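Long-range contact in putative oxidoreductase (Jannaschia sp., PDB 3C24), which is probably an oxidoreductase that binds a nicotinamide adenine dinucleotide cofactor through its Rossmann-type N-terminal domain, its substrate being unknown: residues 69-74 with 93-98. Numbering follows the deposited sequence.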
ATOM      1  N   ASP A  69      -8.901  10.360  37.187  1.00 19.35           N
ATOM      2  CA  ASP A  69      -9.621  11.313  36.365  1.00 20.27           C
ATOM      3  C   ASP A  69     -10.031  10.629  35.047  1.00 16.89           C
ATOM      4  O   ASP A  69     -11.078  10.892  34.438  1.00 18.01           O
ATOM      5  CB  ASP A  69      -8.761  12.522  36.045  1.00 21.60           C
ATOM      6  CG  ASP A  69      -8.373  13.296  37.284  1.00 28.40           C
ATOM      7  OD1 ASP A  69      -9.261  13.483  38.135  1.00 31.55           O
ATOM      8  OD2 ASP A  69      -7.202  13.719  37.408  1.00 23.50           O
ATOM      9  N   VAL A  70      -9.154   9.737  34.621  1.00 17.70           N
ATOM     10  CA  VAL A  70      -9.280   9.033  33.350  1.00 16.47           C
ATOM     11  C   VAL A  70      -8.961   7.577  33.607  1.00 17.05           C
ATOM     12  O   VAL A  70      -8.027   7.257  34.334  1.00 18.80           O
ATOM     13  CB  VAL A  70      -8.287   9.601  32.296  1.00 18.39           C
ATOM     14  CG1 VAL A  70      -8.461   8.921  30.928  1.00 16.00           C
ATOM     15  CG2 VAL A  70      -8.450  11.103  32.153  1.00 16.69           C
ATOM     16  N   VAL A  71      -9.772   6.702  33.028  1.00 13.45           N
ATOM     17  CA  VAL A  71      -9.571   5.240  33.079  1.00 17.96           C
ATOM     18  C   VAL A  71      -9.556   4.723  31.645  1.00 15.56           C
ATOM     19  O   VAL A  71     -10.548   4.741  30.922  1.00 17.25           O
ATOM     20  CB  VAL A  71     -10.653   4.531  33.884  1.00 18.75           C
ATOM     21  CG1 VAL A  71     -10.406   3.028  33.907  1.00 19.79           C
ATOM     22  CG2 VAL A  71     -10.696   5.104  35.287  1.00 20.33           C
ATOM     23  N   VAL A  72      -8.390   4.213  31.263  1.00 14.93           N
ATOM     24  CA  VAL A  72      -8.109   3.727  29.932  1.00 14.71           C
ATOM     25  C   VAL A  72      -8.246   2.229  29.886  1.00 16.36           C
ATOM     26  O   VAL A  72      -7.583   1.489  30.633  1.00 17.15           O
ATOM     27  CB  VAL A  72      -6.678   4.118  29.447  1.00 15.35           C
ATOM     28  CG1 VAL A  72      -6.475   3.528  28.033  1.00 17.26           C
ATOM     29  CG2 VAL A  72      -6.463   5.615  29.460  1.00 15.91           C
ATOM     30  N   LEU A  73      -9.094   1.763  28.988  1.00 19.35           N
ATOM     31  CA  LEU A  73      -9.346   0.338  28.840  1.00 19.90           C
ATOM     32  C   LEU A  73      -8.445  -0.300  27.784  1.00 20.03           C
ATOM     33  O   LEU A  73      -8.852  -0.488  26.644  1.00 20.58           O
ATOM     34  CB  LEU A  73     -10.834   0.078  28.491  1.00 18.14           C
ATOM     35  CG  LEU A  73     -11.860   0.786  29.403  1.00 23.96           C
ATOM     36  CD1 LEU A  73     -13.255   0.292  29.064  1.00 26.53           C
ATOM     37  CD2 LEU A  73     -11.606   0.535  30.861  1.00 19.28           C
ATOM     38  N   ALA A  74      -7.200  -0.578  28.174  1.00 20.73           N
ATOM     39  CA  ALA A  74      -6.192  -1.151  27.232  1.00 21.26           C
ATOM     40  C   ALA A  74      -6.329  -2.671  27.173  1.00 23.62           C
ATOM     41  O   ALA A  74      -5.411  -3.412  27.533  1.00 25.58           O
ATOM     42  CB  ALA A  74      -4.775  -0.750  27.645  1.00 20.87           C
ATOM     43  N   PRO A  93     -18.434  10.103  39.611  1.00 14.21           N
ATOM     44  CA  PRO A  93     -19.097  10.836  38.544  1.00 13.14           C
ATOM     45  C   PRO A  93     -18.062  11.715  37.843  1.00 14.01           C
ATOM     46  O   PRO A  93     -17.175  12.269  38.482  1.00 16.45           O
ATOM     47  CB  PRO A  93     -20.081  11.729  39.322  1.00 16.42           C
ATOM     48  CG  PRO A  93     -20.457  10.859  40.519  1.00 15.21           C
ATOM     49  CD  PRO A  93     -19.153  10.207  40.907  1.00 14.53           C
ATOM     50  N   GLY A  94     -18.193  11.889  36.547  1.00 13.52           N
ATOM     51  CA  GLY A  94     -17.266  12.781  35.823  1.00 14.32           C
ATOM     52  C   GLY A  94     -15.978  12.175  35.352  1.00 15.17           C
ATOM     53  O   GLY A  94     -15.198  12.825  34.639  1.00 16.07           O
ATOM     54  N   THR A  95     -15.753  10.919  35.727  1.00 12.98           N
ATOM     55  CA  THR A  95     -14.588  10.181  35.272  1.00 12.80           C
ATOM     56  C   THR A  95     -14.726   9.977  33.756  1.00 14.62           C
ATOM     57  O   THR A  95     -15.817   9.692  33.242  1.00 14.94           O
ATOM     58  CB  THR A  95     -14.468   8.832  36.015  1.00 11.86           C
ATOM     59  OG1 THR A  95     -14.371   9.075  37.410  1.00 16.68           O
ATOM     60  CG2 THR A  95     -13.238   8.017  35.524  1.00 12.92           C
ATOM     61  N   ILE A  96     -13.595  10.069  33.064  1.00 16.05           N
ATOM     62  CA  ILE A  96     -13.521   9.827  31.627  1.00 14.94           C
ATOM     63  C   ILE A  96     -13.048   8.384  31.429  1.00 16.23           C
ATOM     64  O   ILE A  96     -11.970   8.028  31.830  1.00 16.96           O
ATOM     65  CB  ILE A  96     -12.532  10.760  30.927  1.00 15.09           C
ATOM     66  CG1 ILE A  96     -13.020  12.193  30.961  1.00 14.88           C
ATOM     67  CG2 ILE A  96     -12.337  10.383  29.458  1.00 16.41           C
ATOM     68  CD1 ILE A  96     -11.844  13.260  30.735  1.00 17.43           C
ATOM     69  N   VAL A  97     -13.934   7.564  30.902  1.00 13.69           N
ATOM     70  CA  VAL A  97     -13.647   6.165  30.525  1.00 15.05           C
ATOM     71  C   VAL A  97     -13.261   6.194  29.044  1.00 16.06           C
ATOM     72  O   VAL A  97     -14.073   6.570  28.142  1.00 14.98           O
ATOM     73  CB  VAL A  97     -14.854   5.273  30.771  1.00 15.95           C
ATOM     74  CG1 VAL A  97     -14.580   3.862  30.217  1.00 18.25           C
ATOM     75  CG2 VAL A  97     -15.211   5.273  32.299  1.00 17.61           C
ATOM     76  N   LEU A  98     -12.000   5.837  28.800  1.00 16.25           N
ATOM     77  CA  LEU A  98     -11.388   5.976  27.500  1.00 13.76           C
ATOM     78  C   LEU A  98     -11.180   4.622  26.831  1.00 14.68           C
ATOM     79  O   LEU A  98     -10.495   3.734  27.338  1.00 15.91           O
ATOM     80  CB  LEU A  98     -10.098   6.776  27.663  1.00 13.59           C
ATOM     81  CG  LEU A  98      -9.598   7.640  26.505  1.00 15.93           C
ATOM     82  CD1 LEU A  98      -8.416   8.543  26.949  1.00 17.34           C
ATOM     83  CD2 LEU A  98      -9.254   6.769  25.329  1.00 20.60           C
TER
HETATM   84  O   HOH W   1     -12.465  13.333  34.599  1.00 23.19           O
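CG1 of Val-70 lies anti to its backbone N (chi1 -177°), and CG of Leu-98 roughly so (chi1 -151°), which brings CD1 of Leu-98 within 4.0 Å of CG1 of Val-70. The two residues belong to neighbouring parallel strands, 70-73 and 96-99, joined through helix 77-87 as a beta-alpha-beta unit of the Rossmann-type sheet. Val-70, Val-72, Ile-96 and Leu-98 share one face, which packs against helix 160-172 through Ile-96 and Leu-98. Val-72 adds a looser contact there, its CG2 4.2 Å from CB of Leu-98. On the other face Leu-73 CD1 crosses the Val-97 side chain at 4.0 Å from CG1, and CG2 of Val-71 meets CG2 of Thr-95, a methyl pair just ahead of strand 96-99 on the Thr-95 side. OG1 of Thr-95 turns instead to the carbonyl of Arg-92 and to a bound glycerol, probably from the crystallisation liquor.

Four backbone hydrogen bonds tie the strands, with N of Val-71 and Leu-73 donating to O of Ile-96 and Leu-98, and N of Ile-96 and Leu-98 donating to O of Asp-69 and Val-71, respectively. The bond from Leu-73 N to Leu-98 O, 2.9 Å long, reaches its acceptor almost in line with the carbonyl, whereas Leu-98 N approaches the Val-71 carbonyl tilted 28° from its plane. On its far side strand 70-73 pairs with strand 13-17, which places it inside the sheet. Where the pairing begins, Asp-69 O accepts two bonds: one from Ile-96 N at 3.0 Å, the other from a water that also donates to Gly-94 O.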